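Local coordinates for DNA mismatch repair protein MutL (Aquifex aeolicus VF5, PDB 6LZJ) that probably binds and hydrolyses ATP through a GHKL-type (gyrase, Hsp90, histidine kinase, MutL) ATPase region as part of DNA mismatch repair, at residues A30-V35 and K50-G55; R104-Q109 and M131-E136; K21-N26 and E90-I95; D60-V65 and E112-E117. All coordinates share one frame; numbering follows the deposited sequence.

Contact 1 (A30-V35 and K50-G55). With ACP (phosphomethylphosphonic acid adenylate ester), chain C.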
# COMPACT_ATOMS: atom_id res chain seq x y z
N ALA A 30 -9.94 6.92 -3.89
CA ALA A 30 -10.17 8.19 -4.56
C ALA A 30 -9.74 8.18 -6.03
O ALA A 30 -9.56 9.25 -6.61
CB ALA A 30 -9.47 9.31 -3.81
N LYS A 31 -9.46 6.99 -6.58
CA LYS A 31 -9.19 6.79 -8.00
C LYS A 31 -7.88 7.43 -8.42
O LYS A 31 -7.72 7.86 -9.57
CB LYS A 31 -10.34 7.31 -8.87
CG LYS A 31 -11.63 6.56 -8.66
CD LYS A 31 -12.78 7.29 -9.37
CE LYS A 31 -12.81 6.94 -10.85
NZ LYS A 31 -13.23 5.52 -11.08
N ALA A 32 -6.93 7.51 -7.49
CA ALA A 32 -5.60 7.97 -7.85
C ALA A 32 -4.97 7.03 -8.87
O ALA A 32 -5.18 5.81 -8.83
CB ALA A 32 -4.74 8.06 -6.58
N THR A 33 -4.30 7.61 -9.86
CA THR A 33 -3.44 6.84 -10.77
C THR A 33 -1.97 6.99 -10.45
O THR A 33 -1.12 6.33 -11.07
CB THR A 33 -3.68 7.23 -12.22
OG1 THR A 33 -3.45 8.63 -12.39
CG2 THR A 33 -5.11 6.92 -12.62
N LYS A 34 -1.64 7.84 -9.50
CA LYS A 34 -0.27 8.01 -9.08
C LYS A 34 -0.31 8.23 -7.58
O LYS A 34 -1.02 9.13 -7.11
CB LYS A 34 0.38 9.20 -9.80
CG LYS A 34 0.57 9.00 -11.32
CD LYS A 34 1.19 10.26 -11.92
CE LYS A 34 1.49 10.10 -13.42
NZ LYS A 34 2.45 11.14 -13.89
N VAL A 35 0.46 7.42 -6.86
CA VAL A 35 0.54 7.44 -5.41
C VAL A 35 2.02 7.56 -5.05
O VAL A 35 2.82 6.72 -5.46
CB VAL A 35 -0.05 6.16 -4.78
CG1 VAL A 35 0.16 6.17 -3.26
CG2 VAL A 35 -1.55 6.06 -5.06
N LYS A 50 0.94 11.17 -1.09
CA LYS A 50 0.45 12.14 -2.05
C LYS A 50 -0.18 11.41 -3.20
O LYS A 50 0.38 10.44 -3.73
CB LYS A 50 1.57 13.03 -2.57
CG LYS A 50 1.16 14.02 -3.66
CD LYS A 50 2.48 14.62 -4.15
CE LYS A 50 2.35 15.86 -5.08
NZ LYS A 50 2.04 15.40 -6.45
N ASP A 51 -1.33 11.90 -3.60
CA ASP A 51 -2.00 11.25 -4.70
C ASP A 51 -2.59 12.29 -5.63
O ASP A 51 -2.74 13.48 -5.30
CB ASP A 51 -3.10 10.24 -4.20
CG ASP A 51 -4.28 10.92 -3.54
OD1 ASP A 51 -4.93 11.75 -4.22
OD2 ASP A 51 -4.56 10.62 -2.38
N ASN A 52 -2.92 11.81 -6.82
CA ASN A 52 -3.57 12.61 -7.85
C ASN A 52 -5.05 12.27 -8.02
O ASN A 52 -5.55 12.38 -9.14
CB ASN A 52 -2.81 12.54 -9.18
CG ASN A 52 -2.86 11.17 -9.78
OD1 ASN A 52 -3.25 10.22 -9.12
ND2 ASN A 52 -2.48 11.08 -11.05
N GLY A 53 -5.70 11.68 -7.02
CA GLY A 53 -7.12 11.42 -7.11
C GLY A 53 -8.00 12.66 -7.04
O GLY A 53 -7.50 13.80 -7.10
N THR A 54 -9.31 12.47 -6.88
CA THR A 54 -10.27 13.54 -7.08
C THR A 54 -10.27 14.59 -5.97
O THR A 54 -10.95 15.61 -6.11
CB THR A 54 -11.68 12.95 -7.22
OG1 THR A 54 -11.90 11.96 -6.20
CG2 THR A 54 -11.83 12.31 -8.58
N GLY A 55 -9.54 14.36 -4.89
CA GLY A 55 -9.49 15.29 -3.78
C GLY A 55 -10.75 15.34 -2.94
O GLY A 55 -11.71 14.58 -3.10
PG ACP C . -12.08 3.16 6.34
O1G ACP C . -10.80 3.85 6.02
O2G ACP C . -12.19 2.91 7.93
O3G ACP C . -12.31 1.81 5.48
PB ACP C . -12.88 5.77 5.20
O1B ACP C . -11.96 5.58 4.08
O2B ACP C . -14.29 6.32 4.65
C3B ACP C . -13.46 4.23 5.92
PA ACP C . -11.07 7.59 6.40
O1A ACP C . -9.98 6.66 5.90
O2A ACP C . -10.93 8.13 7.79
O3A ACP C . -12.47 6.76 6.39
O5' ACP C . -11.31 8.73 5.30
C5' ACP C . -12.48 9.50 5.54
C4' ACP C . -12.95 10.12 4.24
O4' ACP C . -11.96 11.05 3.79
C3' ACP C . -13.09 9.15 3.09
O3' ACP C . -14.38 8.53 3.09
C2' ACP C . -12.92 10.04 1.89
O2' ACP C . -14.20 10.67 1.62
C1' ACP C . -12.01 11.15 2.38
N9 ACP C . -10.61 10.91 1.94
C8 ACP C . -9.61 10.56 2.76
N7 ACP C . -8.46 10.46 2.07
C5 ACP C . -8.74 10.80 0.81
C6 ACP C . -7.96 10.94 -0.43
N6 ACP C . -6.62 10.65 -0.44
N1 ACP C . -8.61 11.32 -1.53
C2 ACP C . -9.93 11.61 -1.53
N3 ACP C . -10.72 11.50 -0.46
C4 ACP C . -10.16 11.12 0.73
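Asn52 reaches across to Thr33 and Lys34 at the open end of the β hairpin formed by strands 34-40 and 46-51, in the Asp-Asn-Gly-Thr-Gly sequence that meets adenine in GHKL ATPases. Asn52 OD1 takes two backbone N-H groups, Thr33 N at 2.9 Å and Lys34 N at 2.9 Å; the Lys34 donor sits well above the carbonyl plane. Asn52 ND2 donates to Thr33 OG1 at 3.0 Å, the two side chains crossing at about a right angle. A chi1 of 67° places the amide between its own backbone N and carbonyl carbon, from where it meets Thr33 and Lys34. With a valine in its place the N-H groups of Thr33 and Lys34 would probably lose their shared acceptor and Thr33 OG1 its donor. The tight part lies toward the ligand. Gly53 CA rests 3.3 Å from Ala30 O, leaving no room for a side chain, and the same oxygen accepts from Thr54 N. Ala32 CB packs on Asp51 CB at 3.6 Å. The other side is looser: Lys34 passes CB, CG and CD obliquely by Asn52 ND2, CB at 3.6 Å, and the ends of Lys31 and Lys34 lead away from the contact, Lys34 toward solvent. Asp51 OD1 closes an Asx turn with Gly53 N, while OD2, also bonded to Ser27 OG, accepts from ACP N6 at 2.8 Å.

Contact 2 (R104-Q109 and M131-E136); sequences RSRFFQ and MPVGTE. With ACP (phosphomethylphosphonic acid adenylate ester), chain C.
In the sheet of the GHKL (Bergerat) ATPase fold, Arg104 to Arg106 run antiparallel to Gly134 to Glu136, with the nucleotide lying against Thr135. Arg104 with Glu136 and Arg106 with Gly134 are hydrogen-bonded pairs; Ser105 and Thr135 form the non-hydrogen-bonded pair between them. Their hydroxyls meet directly, Ser105 OG donating to Thr135 OG1 at 2.8 Å, and Ser105 OG in turn accepts from Ile56 N. Thr135 OG1 is also 3.5 Å from ACP N1, so this small polar pair lies beside the adenine. The two arginines and Glu136 occupy the other face. Arg104 and Glu136 run alongside each other in the same direction, and a bend at chi3 (69°) turns the guanidinium toward the carboxylate. Arg104 NH1 meets Glu136 OE2 at 2.7 Å in a salt bridge: the oxygen is near the guanidinium plane, but the donor stands above the carboxylate, the two planes being nearly perpendicular. Glu138 and Glu115 give this guanidinium further acid partners, and Arg48 holds the second oxygen of Glu136, which should fix both groups in rotation. Arg106 stretches out from a CG anti to the backbone N, crossing Val133 at about a right angle, with Val133 CG2 over one face of the guanidinium, toward its rim. Farther on, Phe108 CB touches Val133 CG1 at 4.1 Å. At the far end, Arg106 NH1 donates to Met131 O at 2.6 Å, in the plane of both groups.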
# COMPACT_ATOMS: atom_id res chain seq x y z
N ARG A 104 -3.75 18.15 3.22
CA ARG A 104 -4.16 19.16 2.26
C ARG A 104 -4.83 18.47 1.08
O ARG A 104 -4.47 17.33 0.72
CB ARG A 104 -2.96 20.04 1.82
CG ARG A 104 -1.80 19.32 1.10
CD ARG A 104 -0.67 20.31 0.85
NE ARG A 104 -0.09 20.66 2.13
CZ ARG A 104 0.92 20.01 2.69
NH1 ARG A 104 1.43 18.95 2.07
NH2 ARG A 104 1.40 20.40 3.87
N SER A 105 -5.85 19.11 0.53
CA SER A 105 -6.54 18.51 -0.60
C SER A 105 -7.14 19.57 -1.51
O SER A 105 -7.68 20.57 -1.04
CB SER A 105 -7.65 17.55 -0.14
OG SER A 105 -8.10 16.84 -1.29
N ARG A 106 -7.04 19.32 -2.80
CA ARG A 106 -7.67 20.17 -3.79
C ARG A 106 -8.66 19.32 -4.57
O ARG A 106 -8.28 18.31 -5.20
CB ARG A 106 -6.66 20.84 -4.70
CG ARG A 106 -7.32 21.74 -5.74
CD ARG A 106 -6.25 22.26 -6.66
NE ARG A 106 -6.81 22.69 -7.93
CZ ARG A 106 -6.04 23.13 -8.92
NH1 ARG A 106 -4.73 23.16 -8.71
NH2 ARG A 106 -6.57 23.49 -10.08
N PHE A 107 -9.92 19.70 -4.48
CA PHE A 107 -11.00 19.00 -5.14
C PHE A 107 -10.91 19.23 -6.65
O PHE A 107 -10.56 20.33 -7.10
CB PHE A 107 -12.31 19.51 -4.54
CG PHE A 107 -13.52 18.70 -4.86
CD1 PHE A 107 -13.58 17.35 -4.57
CD2 PHE A 107 -14.64 19.32 -5.36
CE1 PHE A 107 -14.73 16.62 -4.83
CE2 PHE A 107 -15.80 18.60 -5.63
CZ PHE A 107 -15.83 17.25 -5.36
N PHE A 108 -11.22 18.20 -7.43
CA PHE A 108 -11.12 18.34 -8.87
C PHE A 108 -11.96 19.50 -9.41
O PHE A 108 -11.64 20.01 -10.48
CB PHE A 108 -11.51 17.02 -9.54
CG PHE A 108 -13.00 16.74 -9.51
CD1 PHE A 108 -13.56 16.09 -8.43
CD2 PHE A 108 -13.80 17.10 -10.58
CE1 PHE A 108 -14.91 15.81 -8.40
CE2 PHE A 108 -15.17 16.82 -10.58
CZ PHE A 108 -15.73 16.18 -9.47
N GLN A 109 -12.97 19.96 -8.67
CA GLN A 109 -13.78 21.10 -9.10
C GLN A 109 -13.25 22.46 -8.65
O GLN A 109 -13.80 23.49 -9.06
CB GLN A 109 -15.23 20.94 -8.62
CG GLN A 109 -15.87 19.64 -9.06
CD GLN A 109 -17.37 19.55 -8.81
OE1 GLN A 109 -17.89 20.07 -7.83
NE2 GLN A 109 -18.07 18.87 -9.72
N MET A 131 -1.99 24.09 -4.75
CA MET A 131 -1.49 22.73 -4.95
C MET A 131 -2.10 22.17 -6.22
O MET A 131 -3.09 22.71 -6.73
CB MET A 131 -1.87 21.82 -3.75
CG MET A 131 -3.32 22.01 -3.27
SD MET A 131 -3.62 20.83 -1.94
CE MET A 131 -4.64 21.48 -0.71
N PRO A 132 -1.60 21.02 -6.69
CA PRO A 132 -2.29 20.29 -7.76
C PRO A 132 -3.54 19.61 -7.21
O PRO A 132 -3.67 19.37 -6.01
CB PRO A 132 -1.27 19.24 -8.22
CG PRO A 132 0.11 19.73 -7.61
CD PRO A 132 -0.30 20.42 -6.35
N VAL A 133 -4.48 19.32 -8.11
CA VAL A 133 -5.61 18.47 -7.74
C VAL A 133 -5.09 17.17 -7.15
O VAL A 133 -4.17 16.55 -7.69
CB VAL A 133 -6.50 18.15 -8.94
CG1 VAL A 133 -7.56 17.14 -8.49
CG2 VAL A 133 -7.19 19.37 -9.42
N GLY A 134 -5.63 16.81 -6.00
CA GLY A 134 -5.31 15.56 -5.33
C GLY A 134 -5.25 15.82 -3.85
O GLY A 134 -5.71 16.84 -3.35
N THR A 135 -4.63 14.90 -3.12
CA THR A 135 -4.59 14.96 -1.66
C THR A 135 -3.19 14.62 -1.20
O THR A 135 -2.52 13.75 -1.77
CB THR A 135 -5.60 13.98 -1.03
OG1 THR A 135 -6.90 14.33 -1.46
CG2 THR A 135 -5.56 14.01 0.45
N GLU A 136 -2.75 15.32 -0.18
CA GLU A 136 -1.44 15.00 0.38
C GLU A 136 -1.57 14.99 1.90
O GLU A 136 -2.05 15.96 2.48
CB GLU A 136 -0.40 16.01 -0.09
CG GLU A 136 1.00 15.69 0.47
CD GLU A 136 2.04 16.55 -0.24
OE1 GLU A 136 2.99 15.97 -0.78
OE2 GLU A 136 1.80 17.77 -0.32
PG ACP C . -12.08 3.16 6.34
O1G ACP C . -10.80 3.85 6.02
O2G ACP C . -12.19 2.91 7.93
O3G ACP C . -12.31 1.81 5.48
PB ACP C . -12.88 5.77 5.20
O1B ACP C . -11.96 5.58 4.08
O2B ACP C . -14.29 6.32 4.65
C3B ACP C . -13.46 4.23 5.92
PA ACP C . -11.07 7.59 6.40
O1A ACP C . -9.98 6.66 5.90
O2A ACP C . -10.93 8.13 7.79
O3A ACP C . -12.47 6.76 6.39
O5' ACP C . -11.31 8.73 5.30
C5' ACP C . -12.48 9.50 5.54
C4' ACP C . -12.95 10.12 4.24
O4' ACP C . -11.96 11.05 3.79
C3' ACP C . -13.09 9.15 3.09
O3' ACP C . -14.38 8.53 3.09
C2' ACP C . -12.92 10.04 1.89
O2' ACP C . -14.20 10.67 1.62
C1' ACP C . -12.01 11.15 2.38
N9 ACP C . -10.61 10.91 1.94
C8 ACP C . -9.61 10.56 2.76
N7 ACP C . -8.46 10.46 2.07
C5 ACP C . -8.74 10.80 0.81
C6 ACP C . -7.96 10.94 -0.43
N6 ACP C . -6.62 10.65 -0.44
N1 ACP C . -8.61 11.32 -1.53
C2 ACP C . -9.93 11.61 -1.53
N3 ACP C . -10.72 11.50 -0.46
C4 ACP C . -10.16 11.12 0.73

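Contact 3 (K21-N26 and E90-I95); sequences KELVEN and EALYSI. With ACP (phosphomethylphosphonic acid adenylate ester), chain C.
Two flat groups of helix 16-29, the carboxylate of Glu22 and the amide of Asn26, face Ala91 and Leu92 at the start of helix 91-96. The Ala91 methyl stands above the carboxylate plane, its CB 3.5 Å from Glu22 OE1. Adenine N7 of ACP lies above the Asn26 amide plane, displaced toward CB, and OD1 looks toward Leu92 CG. The α-phosphate oxygen O1A sits almost in the amide plane; Asn26 ND2, as modelled, donates to ACP O1A at 3.0 Å, but Asn26 OD1 is 2.9 Å away, making the amide N and O assignment doubtful. A magnesium ion about 2 Å from this side chain fits the GHKL N-box, whose asparagine binds magnesium in relatives. Substituting an alanine at Asn26 would probably leave the magnesium without a likely ligand and O1A without its amide partner. Below the polar layer, Leu23 CD2 meets Leu92 CD2 at 3.6 Å, the side chains crossing near a right angle, and Ile95 CD1 packs on Glu22 CB. Leu92 N donates almost straight (171°) to ACP O2A at 2.8 Å. The analogue is thus held between a probably metal-binding amide and a helix N terminus whose dipole should favour phosphate charge.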
# COMPACT_ATOMS: atom_id res chain seq x y z
N LYS A 21 -0.74 2.11 5.19
CA LYS A 21 -1.81 1.30 4.63
C LYS A 21 -3.08 2.13 4.48
O LYS A 21 -3.76 2.11 3.44
CB LYS A 21 -2.04 0.06 5.51
CG LYS A 21 -2.99 -0.96 4.92
CD LYS A 21 -4.08 -1.37 5.88
CE LYS A 21 -5.30 -0.51 5.67
NZ LYS A 21 -6.60 -1.19 6.00
N GLU A 22 -3.43 2.85 5.53
CA GLU A 22 -4.69 3.57 5.54
C GLU A 22 -4.66 4.70 4.54
O GLU A 22 -5.64 4.94 3.81
CB GLU A 22 -4.98 4.10 6.94
CG GLU A 22 -5.35 3.00 7.98
CD GLU A 22 -6.55 2.14 7.63
OE1 GLU A 22 -7.44 2.57 6.87
OE2 GLU A 22 -6.57 0.98 8.12
N LEU A 23 -3.52 5.39 4.47
CA LEU A 23 -3.47 6.48 3.51
C LEU A 23 -3.51 5.98 2.07
O LEU A 23 -4.19 6.56 1.23
CB LEU A 23 -2.22 7.30 3.76
CG LEU A 23 -2.29 7.94 5.14
CD1 LEU A 23 -1.03 8.81 5.32
CD2 LEU A 23 -3.51 8.81 5.36
N VAL A 24 -2.79 4.89 1.77
CA VAL A 24 -2.72 4.46 0.38
C VAL A 24 -4.07 3.89 -0.02
O VAL A 24 -4.53 4.10 -1.14
CB VAL A 24 -1.59 3.44 0.15
CG1 VAL A 24 -1.66 2.85 -1.23
CG2 VAL A 24 -0.19 4.12 0.34
N GLU A 25 -4.73 3.20 0.91
CA GLU A 25 -6.09 2.74 0.62
C GLU A 25 -6.98 3.91 0.22
O GLU A 25 -7.73 3.85 -0.78
CB GLU A 25 -6.67 2.01 1.83
CG GLU A 25 -8.08 1.48 1.58
CD GLU A 25 -8.60 0.67 2.75
OE1 GLU A 25 -9.50 1.14 3.51
OE2 GLU A 25 -8.06 -0.43 2.92
N ASN A 26 -6.95 4.97 1.03
CA ASN A 26 -7.72 6.20 0.76
C ASN A 26 -7.39 6.78 -0.62
O ASN A 26 -8.29 7.21 -1.36
CB ASN A 26 -7.43 7.23 1.85
CG ASN A 26 -8.15 6.94 3.14
OD1 ASN A 26 -7.88 7.56 4.18
ND2 ASN A 26 -9.10 6.01 3.10
N GLU A 90 -13.00 6.78 12.60
CA GLU A 90 -12.53 6.32 11.30
C GLU A 90 -11.02 6.46 11.22
O GLU A 90 -10.38 6.85 12.18
CB GLU A 90 -13.21 7.09 10.17
CG GLU A 90 -14.67 6.75 9.97
CD GLU A 90 -14.89 5.57 9.03
OE1 GLU A 90 -14.07 4.63 9.05
OE2 GLU A 90 -15.86 5.60 8.25
N ALA A 91 -10.46 6.14 10.06
CA ALA A 91 -9.02 5.95 9.97
C ALA A 91 -8.27 7.27 10.16
O ALA A 91 -7.30 7.31 10.92
CB ALA A 91 -8.65 5.30 8.63
N LEU A 92 -8.71 8.37 9.51
CA LEU A 92 -7.92 9.61 9.62
C LEU A 92 -7.96 10.19 11.02
O LEU A 92 -6.94 10.72 11.52
CB LEU A 92 -8.42 10.63 8.61
CG LEU A 92 -7.98 10.33 7.16
CD1 LEU A 92 -8.50 11.44 6.25
CD2 LEU A 92 -6.46 10.15 7.01
N TYR A 93 -9.13 10.10 11.66
CA TYR A 93 -9.27 10.54 13.04
C TYR A 93 -8.31 9.77 13.93
O TYR A 93 -7.61 10.35 14.76
CB TYR A 93 -10.70 10.35 13.52
CG TYR A 93 -10.86 10.62 14.99
CD1 TYR A 93 -10.76 11.91 15.50
CD2 TYR A 93 -11.05 9.57 15.88
CE1 TYR A 93 -10.88 12.16 16.86
CE2 TYR A 93 -11.18 9.81 17.24
CZ TYR A 93 -11.09 11.11 17.72
OH TYR A 93 -11.21 11.33 19.07
N SER A 94 -8.27 8.46 13.76
CA SER A 94 -7.39 7.63 14.58
C SER A 94 -5.92 7.92 14.30
O SER A 94 -5.09 7.91 15.22
CB SER A 94 -7.76 6.16 14.33
OG SER A 94 -6.63 5.34 14.41
N ILE A 95 -5.58 8.27 13.06
CA ILE A 95 -4.21 8.64 12.77
C ILE A 95 -3.88 10.02 13.35
O ILE A 95 -2.84 10.20 13.99
CB ILE A 95 -3.97 8.60 11.25
CG1 ILE A 95 -4.01 7.15 10.74
CG2 ILE A 95 -2.64 9.22 10.93
CD1 ILE A 95 -3.97 7.08 9.21
PG ACP C . -12.08 3.16 6.34
O1G ACP C . -10.80 3.85 6.02
O2G ACP C . -12.19 2.91 7.93
O3G ACP C . -12.31 1.81 5.48
PB ACP C . -12.88 5.77 5.20
O1B ACP C . -11.96 5.58 4.08
O2B ACP C . -14.29 6.32 4.65
C3B ACP C . -13.46 4.23 5.92
PA ACP C . -11.07 7.59 6.40
O1A ACP C . -9.98 6.66 5.90
O2A ACP C . -10.93 8.13 7.79
O3A ACP C . -12.47 6.76 6.39
O5' ACP C . -11.31 8.73 5.30
C5' ACP C . -12.48 9.50 5.54
C4' ACP C . -12.95 10.12 4.24
O4' ACP C . -11.96 11.05 3.79
C3' ACP C . -13.09 9.15 3.09
O3' ACP C . -14.38 8.53 3.09
C2' ACP C . -12.92 10.04 1.89
O2' ACP C . -14.20 10.67 1.62
C1' ACP C . -12.01 11.15 2.38
N9 ACP C . -10.61 10.91 1.94
C8 ACP C . -9.61 10.56 2.76
N7 ACP C . -8.46 10.46 2.07
C5 ACP C . -8.74 10.80 0.81
C6 ACP C . -7.96 10.94 -0.43
N6 ACP C . -6.62 10.65 -0.44
N1 ACP C . -8.61 11.32 -1.53
C2 ACP C . -9.93 11.61 -1.53
N3 ACP C . -10.72 11.50 -0.46
C4 ACP C . -10.16 11.12 0.73

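Contact 4 (D60-V65 and E112-E117); sequences DVEKVV and EGKEIE. With ACP (phosphomethylphosphonic acid adenylate ester), chain C.
Val61 opens the contact, its CG1 passing Ile116 CG2 in the opposite direction at 3.8 Å and its CB resting near the aliphatic part of Lys114. This is a short helix, 58-61, and the residues after it, which keep helical backbone angles, packed on strand 113-119 of the ATPase sheet. Glu62 comes next, with its CA 3.8 Å from Ile116 CD1 and its extended chain crossing Lys114 at about a right angle. Lys114, extended from a CG anti to the backbone N (chi1 -177°), carries NZ past the valine to the acid. The salt bridge there is long, 3.7 Å from Glu62 OE2 to Lys114 NZ, and the ammonium also donates to Pro58 O. A water fills in, accepting from Lys114 NZ at 3.0 Å and from Glu62 N, and lying 2.6 Å from Glu62 OE2. Val64 turns to the ligand instead, CG1 3.3 Å from the ribose O4' of ACP. Val65 closes the segment with CG2 on Ile116 CG2 at 3.9 Å, while Leu103 backs Val61 and Ile116, and Phe101 backs Val65. Apolar contacts therefore carry the buried side, whereas at the charged edge Pro58 O and the water hold the ammonium, and the long salt bridge probably adds little.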
# COMPACT_ATOMS: atom_id res chain seq x y z
N ASP A 60 -15.64 19.67 2.92
CA ASP A 60 -15.54 18.37 3.57
C ASP A 60 -14.21 18.12 4.28
O ASP A 60 -14.08 17.12 4.99
CB ASP A 60 -15.76 17.23 2.56
CG ASP A 60 -17.16 17.22 1.98
OD1 ASP A 60 -18.12 17.02 2.76
OD2 ASP A 60 -17.31 17.38 0.75
N VAL A 61 -13.22 19.01 4.12
CA VAL A 61 -11.88 18.75 4.65
C VAL A 61 -11.88 18.68 6.18
O VAL A 61 -11.23 17.81 6.77
CB VAL A 61 -10.89 19.82 4.14
CG1 VAL A 61 -9.57 19.77 4.94
CG2 VAL A 61 -10.67 19.64 2.65
N GLU A 62 -12.61 19.58 6.85
CA GLU A 62 -12.63 19.53 8.31
C GLU A 62 -13.37 18.30 8.82
O GLU A 62 -13.02 17.75 9.87
CB GLU A 62 -13.26 20.80 8.88
CG GLU A 62 -12.34 22.01 8.86
CD GLU A 62 -13.10 23.33 8.77
OE1 GLU A 62 -12.53 24.37 9.15
OE2 GLU A 62 -14.26 23.32 8.32
N LYS A 63 -14.38 17.85 8.07
CA LYS A 63 -15.19 16.72 8.50
C LYS A 63 -14.36 15.44 8.60
O LYS A 63 -14.42 14.73 9.61
CB LYS A 63 -16.35 16.53 7.51
CG LYS A 63 -17.20 15.29 7.73
CD LYS A 63 -16.70 14.10 6.89
CE LYS A 63 -17.65 12.91 6.93
NZ LYS A 63 -17.01 11.71 6.31
N VAL A 64 -13.59 15.12 7.56
CA VAL A 64 -13.00 13.78 7.49
C VAL A 64 -11.92 13.55 8.54
O VAL A 64 -11.46 12.42 8.68
CB VAL A 64 -12.48 13.51 6.06
CG1 VAL A 64 -13.64 13.56 5.07
CG2 VAL A 64 -11.42 14.51 5.66
N VAL A 65 -11.52 14.58 9.27
CA VAL A 65 -10.63 14.36 10.41
C VAL A 65 -11.42 13.93 11.65
O VAL A 65 -10.88 13.24 12.51
CB VAL A 65 -9.77 15.61 10.67
CG1 VAL A 65 -8.99 15.48 11.97
CG2 VAL A 65 -8.82 15.82 9.51
N GLU A 112 -8.18 26.01 -5.85
CA GLU A 112 -7.25 25.98 -4.74
C GLU A 112 -7.55 24.79 -3.86
O GLU A 112 -8.66 24.26 -3.83
CB GLU A 112 -7.32 27.19 -3.80
CG GLU A 112 -7.88 28.44 -4.33
CD GLU A 112 -7.74 29.54 -3.30
OE1 GLU A 112 -7.33 30.65 -3.71
OE2 GLU A 112 -8.01 29.28 -2.10
N GLY A 113 -6.54 24.43 -3.07
CA GLY A 113 -6.71 23.44 -2.05
C GLY A 113 -6.92 24.05 -0.68
O GLY A 113 -6.88 25.27 -0.46
N LYS A 114 -7.16 23.17 0.27
CA LYS A 114 -7.34 23.53 1.66
C LYS A 114 -6.52 22.57 2.50
O LYS A 114 -6.49 21.37 2.21
CB LYS A 114 -8.84 23.46 2.02
CG LYS A 114 -9.13 23.88 3.39
CD LYS A 114 -10.62 23.84 3.64
CE LYS A 114 -11.00 24.36 5.01
NZ LYS A 114 -12.46 24.18 5.26
N GLU A 115 -5.90 23.08 3.57
CA GLU A 115 -5.06 22.29 4.46
C GLU A 115 -5.61 22.36 5.88
O GLU A 115 -5.98 23.44 6.35
CB GLU A 115 -3.62 22.82 4.42
CG GLU A 115 -2.67 22.08 5.35
CD GLU A 115 -1.32 22.74 5.39
OE1 GLU A 115 -1.05 23.48 6.36
OE2 GLU A 115 -0.56 22.57 4.43
N ILE A 116 -5.73 21.21 6.55
CA ILE A 116 -6.10 21.18 7.96
C ILE A 116 -4.92 20.64 8.77
O ILE A 116 -4.22 19.70 8.35
CB ILE A 116 -7.38 20.35 8.19
CG1 ILE A 116 -7.87 20.51 9.63
CG2 ILE A 116 -7.18 18.88 7.79
CD1 ILE A 116 -9.16 19.75 9.91
N GLU A 117 -4.70 21.22 9.94
CA GLU A 117 -3.56 20.82 10.76
C GLU A 117 -4.11 20.40 12.11
O GLU A 117 -4.95 21.10 12.69
CB GLU A 117 -2.52 21.93 10.90
CG GLU A 117 -1.20 21.40 11.49
CD GLU A 117 -0.17 22.49 11.77
OE1 GLU A 117 -0.42 23.66 11.43
OE2 GLU A 117 0.89 22.15 12.34
PG ACP C . -12.08 3.16 6.34
O1G ACP C . -10.80 3.85 6.02
O2G ACP C . -12.19 2.91 7.93
O3G ACP C . -12.31 1.81 5.48
PB ACP C . -12.88 5.77 5.20
O1B ACP C . -11.96 5.58 4.08
O2B ACP C . -14.29 6.32 4.65
C3B ACP C . -13.46 4.23 5.92
PA ACP C . -11.07 7.59 6.40
O1A ACP C . -9.98 6.66 5.90
O2A ACP C . -10.93 8.13 7.79
O3A ACP C . -12.47 6.76 6.39
O5' ACP C . -11.31 8.73 5.30
C5' ACP C . -12.48 9.50 5.54
C4' ACP C . -12.95 10.12 4.24
O4' ACP C . -11.96 11.05 3.79
C3' ACP C . -13.09 9.15 3.09
O3' ACP C . -14.38 8.53 3.09
C2' ACP C . -12.92 10.04 1.89
O2' ACP C . -14.20 10.67 1.62
C1' ACP C . -12.01 11.15 2.38
N9 ACP C . -10.61 10.91 1.94
C8 ACP C . -9.61 10.56 2.76
N7 ACP C . -8.46 10.46 2.07
C5 ACP C . -8.74 10.80 0.81
C6 ACP C . -7.96 10.94 -0.43
N6 ACP C . -6.62 10.65 -0.44
N1 ACP C . -8.61 11.32 -1.53
C2 ACP C . -9.93 11.61 -1.53
N3 ACP C . -10.72 11.50 -0.46
C4 ACP C . -10.16 11.12 0.73
O HOH W 1 -14.28 21.94 6.10

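In the fold
From the N terminus, helix 16-29 supplies the first half of contact 3, which stays open while the chain runs straight on into contact 1. That contact closes the hairpin 34-40/46-51 and is nested inside the larger loop. Residues 60-65 then open contact 4 before 90-95 closes contact 3, so these two cross; residues 67-89 between them are not modelled. Contact 2 opens at 104-109, contact 4 closes at 112-117, and contact 2 closes at 131-136, a second crossing. Contacts 1, 2 and 4 reach neighbouring parts of the eight-stranded sheet, contact 3 joins two helices packed against that sheet, and all four touch ACP.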